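Local coordinates for DNA repair protein rhp9/CRB2 (Schizosaccharomyces pombe, PDB 2FHD) that takes part in DNA repair and probably recognises methylated histone H4 through its tandem tudor domains, at residues V12-K17 and V44-A49; P20-P25 and Y123-N128; A26-P31 and F139-D144; K79-K84 and I107-E112. One frame throughout, in Å; residues are numbered along the deposited sequence. Where two conformers were deposited one is given.

Overall arrangement
From the N terminus, strand 11-15 opens contact 1, which closes when strand 41-46 comes over it within the first tudor barrel. Strand 23-32, lying between these two in the sheet, supplies segments to contacts 2 and 3, so both cross contact 1 along the chain; they also cross each other. Contact 4 closes a hairpin-like pairing in the second tudor domain and is nested inside the long loops closed by contacts 2 and 3. Contact 2 then joins the end of the second domain to the first, and contact 3 brings the C-terminal tail back onto the first. The centres of contacts 3 and 4 lie about 29 Å apart.

Contact 1 of 4, residues V12-K17 and V44-A49; sequences VLAFFK and VQFDDA
The Phe46 ring takes the edge of Phe16 on one face, while the carbonyl oxygens of Ala14 and Phe15 lie at its rim, near its plane. It is a T-shaped pair: the planes stand at 87° with centroids 5.5 Å apart, and Phe16 CD1 comes down 3.9 Å from Phe46 CE2, toward the rim of that face and not over its centre. Phe16 reaches there with CG anti to its backbone N (chi1 179°). At the edge, Phe46 CE1 lies 3.7 Å from Ala14 O, where the slightly positive ring hydrogens suit a carbonyl oxygen.

Deeper in, small aliphatic groups take over. Ala14 CB touches Val44 CG1 at 3.6 Å and also meets Phe46 CZ at 4.0 Å; a methyl suits this place, since the valine and the phenylalanine both close on it. Val12 CG2 meets Val44 CG2 at 3.6 Å, branch against branch, and Ile59 of strand 59-61 packs on both valines. No hydrogen bond links the segments. Strand 23-32 runs between them in the sheet, and Ala26 on it also packs against Phe46.

Axes 8.4 Å apart at 92° show the sheet coiling so sharply that the strands flanking 23-32 bring Ala14, Val44 and Phe46 together inside the small SH3-like barrel of tudor domains.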
# COMPACT_ATOMS: atom_id res chain seq x y z
N VAL A 12 -10.10 16.43 4.53
CA VAL A 12 -9.32 17.27 5.44
C VAL A 12 -8.31 18.08 4.63
O VAL A 12 -8.12 17.81 3.43
CB VAL A 12 -8.59 16.43 6.61
CG1 VAL A 12 -9.70 15.83 7.55
CG2 VAL A 12 -7.68 15.24 6.05
N LEU A 13 -7.71 19.05 5.30
CA LEU A 13 -6.50 19.69 4.91
C LEU A 13 -5.46 19.15 5.92
O LEU A 13 -5.61 19.30 7.15
CB LEU A 13 -6.66 21.22 4.99
CG LEU A 13 -7.53 21.84 3.88
CD1 LEU A 13 -8.06 23.26 4.24
CD2 LEU A 13 -6.80 21.92 2.48
N ALA A 14 -4.43 18.49 5.43
CA ALA A 14 -3.55 17.79 6.28
C ALA A 14 -2.17 18.38 6.00
O ALA A 14 -1.85 18.75 4.85
CB ALA A 14 -3.63 16.28 5.98
N PHE A 15 -1.33 18.48 7.03
CA PHE A 15 0.02 19.01 6.87
C PHE A 15 0.89 18.00 6.15
O PHE A 15 1.03 16.88 6.62
CB PHE A 15 0.63 19.25 8.24
CG PHE A 15 2.07 19.72 8.21
CD1 PHE A 15 2.40 21.01 7.79
CD2 PHE A 15 3.11 18.87 8.63
CE1 PHE A 15 3.75 21.47 7.80
CE2 PHE A 15 4.49 19.32 8.62
CZ PHE A 15 4.80 20.62 8.26
N PHE A 16 1.48 18.41 5.03
CA PHE A 16 2.38 17.57 4.30
C PHE A 16 3.79 17.75 4.84
O PHE A 16 4.38 18.83 4.76
CB PHE A 16 2.29 17.84 2.79
CG PHE A 16 3.23 17.00 1.98
CD1 PHE A 16 2.98 15.65 1.76
CD2 PHE A 16 4.41 17.57 1.45
CE1 PHE A 16 3.89 14.84 1.00
CE2 PHE A 16 5.30 16.79 0.68
CZ PHE A 16 5.03 15.41 0.47
N LYS A 17 4.30 16.64 5.40
CA LYS A 17 5.48 16.57 6.27
C LYS A 17 6.81 16.54 5.50
O LYS A 17 7.87 16.85 6.09
CB LYS A 17 5.37 15.38 7.23
CG LYS A 17 4.60 15.71 8.56
CD LYS A 17 3.99 14.55 9.29
CE LYS A 17 4.79 13.32 9.12
NZ LYS A 17 4.23 12.30 10.04
N VAL A 44 -3.93 9.70 6.87
CA VAL A 44 -4.51 10.59 5.90
C VAL A 44 -3.92 10.18 4.54
O VAL A 44 -2.80 9.69 4.44
CB VAL A 44 -4.12 12.00 6.42
CG1 VAL A 44 -3.09 12.70 5.64
CG2 VAL A 44 -5.24 12.77 7.17
N GLN A 45 -4.72 10.34 3.48
CA GLN A 45 -4.30 10.12 2.08
C GLN A 45 -4.37 11.41 1.19
O GLN A 45 -5.38 12.01 1.05
CB GLN A 45 -5.16 9.02 1.47
CG GLN A 45 -4.55 8.44 0.24
CD GLN A 45 -5.37 7.25 -0.30
OE1 GLN A 45 -6.60 7.18 -0.21
NE2 GLN A 45 -4.66 6.31 -0.87
N PHE A 46 -3.26 11.81 0.59
CA PHE A 46 -3.25 12.95 -0.32
C PHE A 46 -3.85 12.52 -1.68
O PHE A 46 -4.13 11.33 -1.92
CB PHE A 46 -1.81 13.47 -0.38
CG PHE A 46 -1.41 14.09 0.92
CD1 PHE A 46 -1.94 15.35 1.30
CD2 PHE A 46 -0.60 13.39 1.84
CE1 PHE A 46 -1.59 15.94 2.52
CE2 PHE A 46 -0.24 13.97 3.11
CZ PHE A 46 -0.72 15.25 3.43
N ASP A 47 -4.08 13.49 -2.53
CA ASP A 47 -4.86 13.28 -3.76
C ASP A 47 -4.00 12.53 -4.82
O ASP A 47 -4.55 11.95 -5.74
CB ASP A 47 -5.47 14.63 -4.29
CG ASP A 47 -6.63 15.15 -3.37
OD1 ASP A 47 -7.12 14.36 -2.50
OD2 ASP A 47 -7.08 16.34 -3.50
N ASP A 48 -2.67 12.50 -4.62
CA ASP A 48 -1.82 11.60 -5.43
C ASP A 48 -1.73 10.19 -4.82
O ASP A 48 -0.89 9.41 -5.24
CB ASP A 48 -0.44 12.14 -5.59
CG ASP A 48 0.30 12.25 -4.27
OD1 ASP A 48 -0.10 11.65 -3.24
OD2 ASP A 48 1.35 12.92 -4.24
N ALA A 49 -2.61 9.85 -3.88
CA ALA A 49 -2.61 8.60 -3.13
C ALA A 49 -1.51 8.36 -2.11
O ALA A 49 -1.54 7.37 -1.45
CB ALA A 49 -2.93 7.30 -4.03

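Contact 2 of 4, residues P20-P25 and Y123-N128; sequences PSFYYP and YVAPVN
A single antiparallel beta bridge joins the two tudor domains here: Tyr23, on strand 23-32 of the first, pairs with Val124, just before the short helix 126-129. It is a hydrogen-bonded pair. Tyr23 N gives its hydrogen to Val124 O at 2.8 Å, and Val124 N returns one to Tyr23 O at 3.0 Å. Ala125 then takes the N-cap position of the helix, and Pro126, whose ring nitrogen has no hydrogen to donate, suits the first turn. Its CD rests 3.6 Å from Ser21 O, and Tyr23 lays its CE1 4.2 Å from Pro126 CB.

Beside the bridge, Phe22, Tyr24 and Tyr123 form an aromatic cluster. Tyr123 CG sits between its own backbone N and carbonyl carbon (chi1 66°), and the ring runs alongside both partners, pointing the same way as they do. Toward Phe22 it turns an edge, with planes at 87° and centroids 5.0 Å apart. Toward Tyr24 the planes are near parallel, 21° apart, but slid so far that the rings barely overlap. Tyrosine suits this place because its side chain packs on both neighbours while its OH bonds to Gly76 O. Tyr19 of the third subunit, another copy of this protein, packs on Ser21 and Pro126.

The edge-to-face pair is centred on Tyr123 CE1, which stands above the middle of the Phe22 ring, 3.8 Å from Phe22 CE1.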
# COMPACT_ATOMS: atom_id res chain seq x y z
N PRO A 20 8.16 20.62 0.09
CA PRO A 20 7.61 22.00 0.37
C PRO A 20 6.53 21.80 1.51
O PRO A 20 5.65 20.95 1.35
CB PRO A 20 6.98 22.38 -1.00
CG PRO A 20 6.37 20.97 -1.53
CD PRO A 20 7.33 19.85 -0.88
N SER A 21 6.60 22.55 2.63
CA SER A 21 5.63 22.32 3.72
C SER A 21 4.37 23.17 3.60
O SER A 21 4.41 24.37 3.85
CB SER A 21 6.23 22.37 5.15
OG SER A 21 7.40 23.17 5.26
N PHE A 22 3.26 22.53 3.21
CA PHE A 22 1.98 23.19 3.11
C PHE A 22 0.93 22.21 3.62
O PHE A 22 1.23 21.03 3.72
CB PHE A 22 1.69 23.60 1.65
CG PHE A 22 2.50 24.77 1.18
CD1 PHE A 22 2.08 26.08 1.43
CD2 PHE A 22 3.67 24.58 0.41
CE1 PHE A 22 2.82 27.17 0.96
CE2 PHE A 22 4.44 25.69 -0.03
CZ PHE A 22 4.02 26.96 0.24
N TYR A 23 -0.26 22.68 3.97
CA TYR A 23 -1.47 21.85 4.09
C TYR A 23 -2.12 21.57 2.74
O TYR A 23 -2.37 22.51 1.94
CB TYR A 23 -2.54 22.51 4.98
CG TYR A 23 -2.23 22.38 6.47
CD1 TYR A 23 -1.14 23.07 7.03
CD2 TYR A 23 -2.99 21.57 7.30
CE1 TYR A 23 -0.80 22.96 8.36
CE2 TYR A 23 -2.66 21.43 8.67
CZ TYR A 23 -1.57 22.16 9.17
OH TYR A 23 -1.22 22.11 10.49
N TYR A 24 -2.42 20.32 2.49
CA TYR A 24 -3.08 19.98 1.24
C TYR A 24 -4.38 19.24 1.49
O TYR A 24 -4.54 18.64 2.57
CB TYR A 24 -2.19 19.10 0.36
CG TYR A 24 -0.97 19.77 -0.21
CD1 TYR A 24 -1.02 20.50 -1.38
CD2 TYR A 24 0.25 19.66 0.42
CE1 TYR A 24 0.16 21.14 -1.89
CE2 TYR A 24 1.39 20.23 -0.06
CZ TYR A 24 1.35 20.98 -1.21
OH TYR A 24 2.58 21.53 -1.67
N PRO A 25 -5.27 19.19 0.48
CA PRO A 25 -6.50 18.32 0.54
C PRO A 25 -6.14 16.82 0.72
O PRO A 25 -5.25 16.30 0.06
CB PRO A 25 -7.19 18.60 -0.82
CG PRO A 25 -6.71 19.99 -1.24
CD PRO A 25 -5.21 19.94 -0.80
N TYR A 123 -4.27 24.95 -1.58
CA TYR A 123 -3.28 24.52 -0.60
C TYR A 123 -3.04 25.69 0.31
O TYR A 123 -3.42 26.82 -0.03
CB TYR A 123 -2.00 24.01 -1.23
CG TYR A 123 -1.17 25.05 -2.01
CD1 TYR A 123 -0.01 25.59 -1.46
CD2 TYR A 123 -1.56 25.47 -3.29
CE1 TYR A 123 0.77 26.54 -2.17
CE2 TYR A 123 -0.79 26.41 -4.01
CZ TYR A 123 0.38 26.93 -3.45
OH TYR A 123 1.13 27.84 -4.18
N VAL A 124 -2.52 25.43 1.51
CA VAL A 124 -2.55 26.43 2.57
C VAL A 124 -1.25 26.50 3.34
O VAL A 124 -0.69 25.46 3.73
CB VAL A 124 -3.77 26.25 3.54
CG1 VAL A 124 -4.00 27.57 4.31
CG2 VAL A 124 -5.03 25.94 2.77
N ALA A 125 -0.76 27.72 3.53
CA ALA A 125 0.40 27.90 4.32
C ALA A 125 0.06 27.60 5.77
O ALA A 125 -0.96 28.07 6.30
CB ALA A 125 0.92 29.28 4.16
N PRO A 126 0.94 26.86 6.45
CA PRO A 126 0.75 26.72 7.89
C PRO A 126 0.48 28.06 8.65
O PRO A 126 -0.32 28.04 9.60
CB PRO A 126 2.09 26.05 8.35
CG PRO A 126 2.55 25.29 7.14
CD PRO A 126 2.17 26.17 5.97
N VAL A 127 1.15 29.19 8.31
CA VAL A 127 0.83 30.46 9.03
C VAL A 127 -0.60 30.92 8.80
O VAL A 127 -1.21 31.58 9.61
CB VAL A 127 1.78 31.70 8.74
CG1 VAL A 127 3.09 31.60 9.44
CG2 VAL A 127 1.91 32.03 7.29
N ASN A 128 -1.15 30.55 7.66
CA ASN A 128 -2.53 30.90 7.39
C ASN A 128 -3.50 29.98 8.07
O ASN A 128 -4.52 30.42 8.53
CB ASN A 128 -2.71 30.95 5.91
CG ASN A 128 -2.04 32.17 5.34
OD1 ASN A 128 -2.35 33.30 5.74
ND2 ASN A 128 -1.07 31.97 4.48

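Contact 3 of 4, residues A26-P31 and F139-D144; sequences ATLVAP and FSTLKD
A bend at chi3 (50°) sets Lys143 CE against Leu28, and a second at chi4 (-96°) turns NZ toward Leu28 CD2 and Pro31 CD. Leu28 faces the tail with CG anti to its own backbone N (chi1 -179°). The two side chains run obliquely across each other, and Leu28 CG comes within 3.4 Å of Lys143 CE. Both leucine branches share the contact, CD2 lying 3.5 Å from Lys143 NZ. A long aliphatic chain suits the lysine's place, because it is the methylenes CD and CE that lie over the leucine. Lys143 NZ reaches farther, to 3.6 Å from Pro31 CD, as the lysine and the proline ring slide past each other in opposite directions.

Leu28 CD2 also touches Thr141 CG2 at 4.0 Å. The methyl of this threonine makes the contact, while its hydroxyl is hydrogen-bonded to Ser138 OG. Farther along, the carbonyl oxygen of Asp144 approaches Ala30 CB at 3.3 Å and Pro31 CD at 3.4 Å. Small or ring-closed side chains suit a backbone passing this near. No hydrogen bond joins the segments, and the peptide before Lys143 is cis.

Val29 and Ala30 both face Lys43 in a classic beta bulge. The arrangement is that of an irregular C-terminal tail laid over a bulged strand of the first tudor barrel, where Leu137 also covers Leu28.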
# COMPACT_ATOMS: atom_id res chain seq x y z
N ALA A 26 -6.84 16.10 1.60
CA ALA A 26 -6.54 14.70 1.76
C ALA A 26 -7.86 14.11 2.24
O ALA A 26 -8.83 14.85 2.54
CB ALA A 26 -5.50 14.57 2.79
N THR A 27 -7.90 12.79 2.34
CA THR A 27 -8.95 12.04 2.99
C THR A 27 -8.45 11.45 4.33
O THR A 27 -7.37 10.83 4.40
CB THR A 27 -9.34 10.94 2.02
OG1 THR A 27 -9.83 11.58 0.83
CG2 THR A 27 -10.47 10.02 2.57
N LEU A 28 -9.18 11.72 5.40
CA LEU A 28 -8.98 11.02 6.68
C LEU A 28 -9.37 9.52 6.53
O LEU A 28 -10.54 9.18 6.26
CB LEU A 28 -9.80 11.69 7.81
CG LEU A 28 -9.70 11.12 9.24
CD1 LEU A 28 -8.25 10.84 9.59
CD2 LEU A 28 -10.40 11.97 10.34
N VAL A 29 -8.37 8.66 6.69
CA VAL A 29 -8.48 7.26 6.38
C VAL A 29 -8.83 6.45 7.67
O VAL A 29 -9.73 5.59 7.66
CB VAL A 29 -7.14 6.75 5.68
CG1 VAL A 29 -7.16 5.25 5.57
CG2 VAL A 29 -6.97 7.27 4.31
N ALA A 30 -8.19 6.79 8.79
CA ALA A 30 -8.32 6.03 10.02
C ALA A 30 -7.58 6.76 11.15
O ALA A 30 -6.52 7.35 10.91
CB ALA A 30 -7.69 4.66 9.82
N PRO A 31 -8.08 6.60 12.41
CA PRO A 31 -7.32 6.97 13.60
C PRO A 31 -6.15 5.98 13.76
O PRO A 31 -6.22 4.80 13.34
CB PRO A 31 -8.35 6.83 14.73
CG PRO A 31 -9.28 5.63 14.23
CD PRO A 31 -9.38 5.92 12.74
N PHE A 139 -16.60 15.43 16.16
CA PHE A 139 -17.04 14.11 16.66
C PHE A 139 -17.75 13.24 15.62
O PHE A 139 -17.43 12.05 15.49
CB PHE A 139 -18.02 14.23 17.81
CG PHE A 139 -18.16 12.97 18.57
CD1 PHE A 139 -17.09 12.49 19.36
CD2 PHE A 139 -19.32 12.20 18.45
CE1 PHE A 139 -17.20 11.30 20.06
CE2 PHE A 139 -19.43 11.00 19.13
CZ PHE A 139 -18.36 10.57 19.93
N SER A 140 -18.73 13.81 14.90
CA SER A 140 -19.40 13.02 13.83
C SER A 140 -18.46 12.39 12.80
O SER A 140 -18.78 11.32 12.32
CB SER A 140 -20.50 13.79 13.10
OG SER A 140 -20.02 15.04 12.71
N THR A 141 -17.29 12.99 12.51
CA THR A 141 -16.20 12.24 11.81
C THR A 141 -15.57 11.12 12.70
O THR A 141 -15.04 11.37 13.77
CB THR A 141 -15.13 13.24 11.21
OG1 THR A 141 -15.76 14.46 10.75
CG2 THR A 141 -14.36 12.59 10.04
N LEU A 142 -15.66 9.85 12.26
CA LEU A 142 -15.56 8.54 13.21
C LEU A 142 -16.36 7.19 12.69
O LEU A 142 -17.61 7.24 12.65
CB LEU A 142 -15.91 8.84 14.71
CG LEU A 142 -16.21 7.48 15.43
CD1 LEU A 142 -15.88 7.43 17.00
CD2 LEU A 142 -17.56 6.67 15.07
N LYS A 143 -15.72 6.03 12.30
CA LYS A 143 -14.25 5.75 12.09
C LYS A 143 -13.52 4.55 12.75
O LYS A 143 -13.58 4.32 13.97
CB LYS A 143 -13.36 6.99 12.04
CG LYS A 143 -13.48 7.63 10.60
CD LYS A 143 -12.52 8.74 10.27
CE LYS A 143 -11.18 8.33 10.59
NZ LYS A 143 -11.07 8.95 11.95
N ASP A 144 -12.79 3.81 11.91
CA ASP A 144 -12.15 2.54 12.31
C ASP A 144 -10.62 2.49 12.32
O ASP A 144 -9.99 2.85 11.35
CB ASP A 144 -12.60 1.47 11.33
CG ASP A 144 -13.91 0.89 11.69
OD1 ASP A 144 -13.95 0.05 12.63
OD2 ASP A 144 -14.90 1.22 11.02

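Contact 4 of 4, residues K79-K84 and I107-E112. With PO4 (phosphate ion), chain K.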
# COMPACT_ATOMS: atom_id res chain seq x y z
N LYS A 79 -1.32 34.74 -2.94
CA LYS A 79 -2.27 34.50 -1.89
C LYS A 79 -3.61 35.16 -2.21
O LYS A 79 -3.62 36.27 -2.71
CB LYS A 79 -1.69 34.98 -0.54
CG LYS A 79 -0.67 34.04 -0.00
CD LYS A 79 -0.33 34.27 1.45
CE LYS A 79 0.72 33.28 1.83
NZ LYS A 79 1.17 33.40 3.25
N HIS A 80 -4.73 34.48 -1.90
CA HIS A 80 -6.06 34.94 -2.20
C HIS A 80 -6.91 34.83 -0.96
O HIS A 80 -6.55 34.12 -0.12
CB HIS A 80 -6.66 34.04 -3.33
CG HIS A 80 -6.07 34.32 -4.67
ND1 HIS A 80 -6.72 35.06 -5.63
CD2 HIS A 80 -4.85 34.02 -5.20
CE1 HIS A 80 -5.97 35.15 -6.72
NE2 HIS A 80 -4.82 34.56 -6.47
N THR A 81 -8.04 35.49 -0.86
CA THR A 81 -8.98 35.20 0.20
C THR A 81 -10.20 34.45 -0.43
O THR A 81 -10.55 34.62 -1.62
CB THR A 81 -9.44 36.48 1.00
OG1 THR A 81 -10.03 37.40 0.07
CG2 THR A 81 -8.26 37.19 1.51
N VAL A 82 -10.81 33.60 0.37
CA VAL A 82 -11.92 32.89 -0.03
C VAL A 82 -13.13 33.81 -0.08
O VAL A 82 -13.43 34.59 0.84
CB VAL A 82 -12.12 31.69 0.89
CG1 VAL A 82 -13.47 31.01 0.60
CG2 VAL A 82 -10.88 30.68 0.79
N VAL A 83 -13.82 33.73 -1.20
CA VAL A 83 -15.08 34.45 -1.32
C VAL A 83 -16.22 33.49 -1.01
O VAL A 83 -16.90 33.76 -0.09
CB VAL A 83 -15.24 35.18 -2.73
CG1 VAL A 83 -16.65 35.85 -2.79
CG2 VAL A 83 -14.15 36.21 -2.92
N LYS A 84 -16.36 32.37 -1.70
CA LYS A 84 -17.49 31.44 -1.51
C LYS A 84 -17.15 30.09 -2.10
O LYS A 84 -16.47 30.01 -3.10
CB LYS A 84 -18.77 32.00 -2.17
CG LYS A 84 -20.04 31.09 -2.07
CD LYS A 84 -21.40 31.81 -2.27
CE LYS A 84 -22.00 32.31 -0.90
NZ LYS A 84 -22.42 31.10 -0.01
N ILE A 107 -14.51 30.35 -5.24
CA ILE A 107 -14.17 31.69 -5.71
C ILE A 107 -13.17 32.39 -4.72
O ILE A 107 -13.40 32.50 -3.49
CB ILE A 107 -15.47 32.54 -5.86
CG1 ILE A 107 -16.51 31.84 -6.72
CG2 ILE A 107 -15.14 33.99 -6.36
CD1 ILE A 107 -17.96 32.52 -6.55
N LEU A 108 -12.06 32.85 -5.29
CA LEU A 108 -10.90 33.45 -4.64
C LEU A 108 -10.73 34.90 -5.08
O LEU A 108 -10.96 35.20 -6.24
CB LEU A 108 -9.68 32.71 -5.09
CG LEU A 108 -9.66 31.26 -4.62
CD1 LEU A 108 -8.35 30.59 -5.02
CD2 LEU A 108 -9.87 31.19 -3.09
N ALA A 109 -10.31 35.79 -4.17
CA ALA A 109 -10.11 37.22 -4.45
C ALA A 109 -8.70 37.63 -4.15
O ALA A 109 -8.06 37.16 -3.20
CB ALA A 109 -11.08 38.07 -3.65
N HIS A 110 -8.17 38.48 -5.00
CA HIS A 110 -6.87 39.07 -4.76
C HIS A 110 -7.04 40.49 -5.13
O HIS A 110 -6.88 40.91 -6.28
CB HIS A 110 -5.73 38.45 -5.51
CG HIS A 110 -4.42 39.11 -5.24
ND1 HIS A 110 -3.65 38.80 -4.14
CD2 HIS A 110 -3.75 40.08 -5.92
CE1 HIS A 110 -2.56 39.56 -4.16
NE2 HIS A 110 -2.60 40.33 -5.23
N GLY A 111 -7.31 41.25 -4.08
CA GLY A 111 -7.82 42.55 -4.22
C GLY A 111 -9.32 42.28 -4.29
O GLY A 111 -9.94 41.52 -3.46
N GLU A 112 -9.88 42.92 -5.30
CA GLU A 112 -11.23 42.70 -5.65
C GLU A 112 -11.31 42.05 -7.04
O GLU A 112 -12.33 42.13 -7.69
CB GLU A 112 -11.85 44.05 -5.71
CG GLU A 112 -10.99 45.05 -6.50
CD GLU A 112 -11.59 46.42 -6.39
OE1 GLU A 112 -11.77 46.83 -5.18
OE2 GLU A 112 -11.91 47.02 -7.49
P PO4 K . 1.15 37.63 -2.31
O1 PO4 K . 1.16 36.13 -2.21
O2 PO4 K . 2.40 38.14 -1.57
O3 PO4 K . 1.27 38.05 -3.77
O4 PO4 K . -0.17 38.22 -1.77
O HOH W 1 -8.28 39.81 -1.16
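His110 ND1 donates to Lys79 O at 2.9 Å, nearly along the C=O axis, although the oxygen is tilted 21° out of the ring plane. The same histidine sets its CB over one face of His80, 3.8 Å from the ring centroid, a CH-pi contact. Its ring also turns an edge toward that face, the planes at 52°. CG of His110 stands anti to the backbone N (chi1 179°), and chi2 turns the ring so that ND1 meets Lys79 O; an imidazole suits the spot, offering a flat ring with a donor at its edge. Nearby, Lys79 N binds phosphate O1 at 2.9 Å, an ion probably from the crystallisation liquor that also takes Gly76 N of the third subunit.

Behind this pair the backbones hold the register. Thr81 and Ala109 form an antiparallel hydrogen-bonded pair, with 2.8 Å from Ala109 N to Thr81 O, and Val82 faces Leu108 as a non-hydrogen-bonded one. Beyond them Val83 and Lys84 both face Ile107 in a classic beta bulge, where Val83 N reaches Ile107 O at 2.6 Å. A beta-branched residue suits the extended backbone at Val82, whose CG2 meets Leu108 CD2 at 4.0 Å. In the bulge, Val83 CG2 packs 3.7 Å from Ala109 CB.

Val70 of strand 69-72 covers both Val82 and Leu108, while Glu114 of strand 113-118 packs on Val83 and Ile107; strands 80-86 and 105-110 thus lie between those two in the sheet of the second tudor domain.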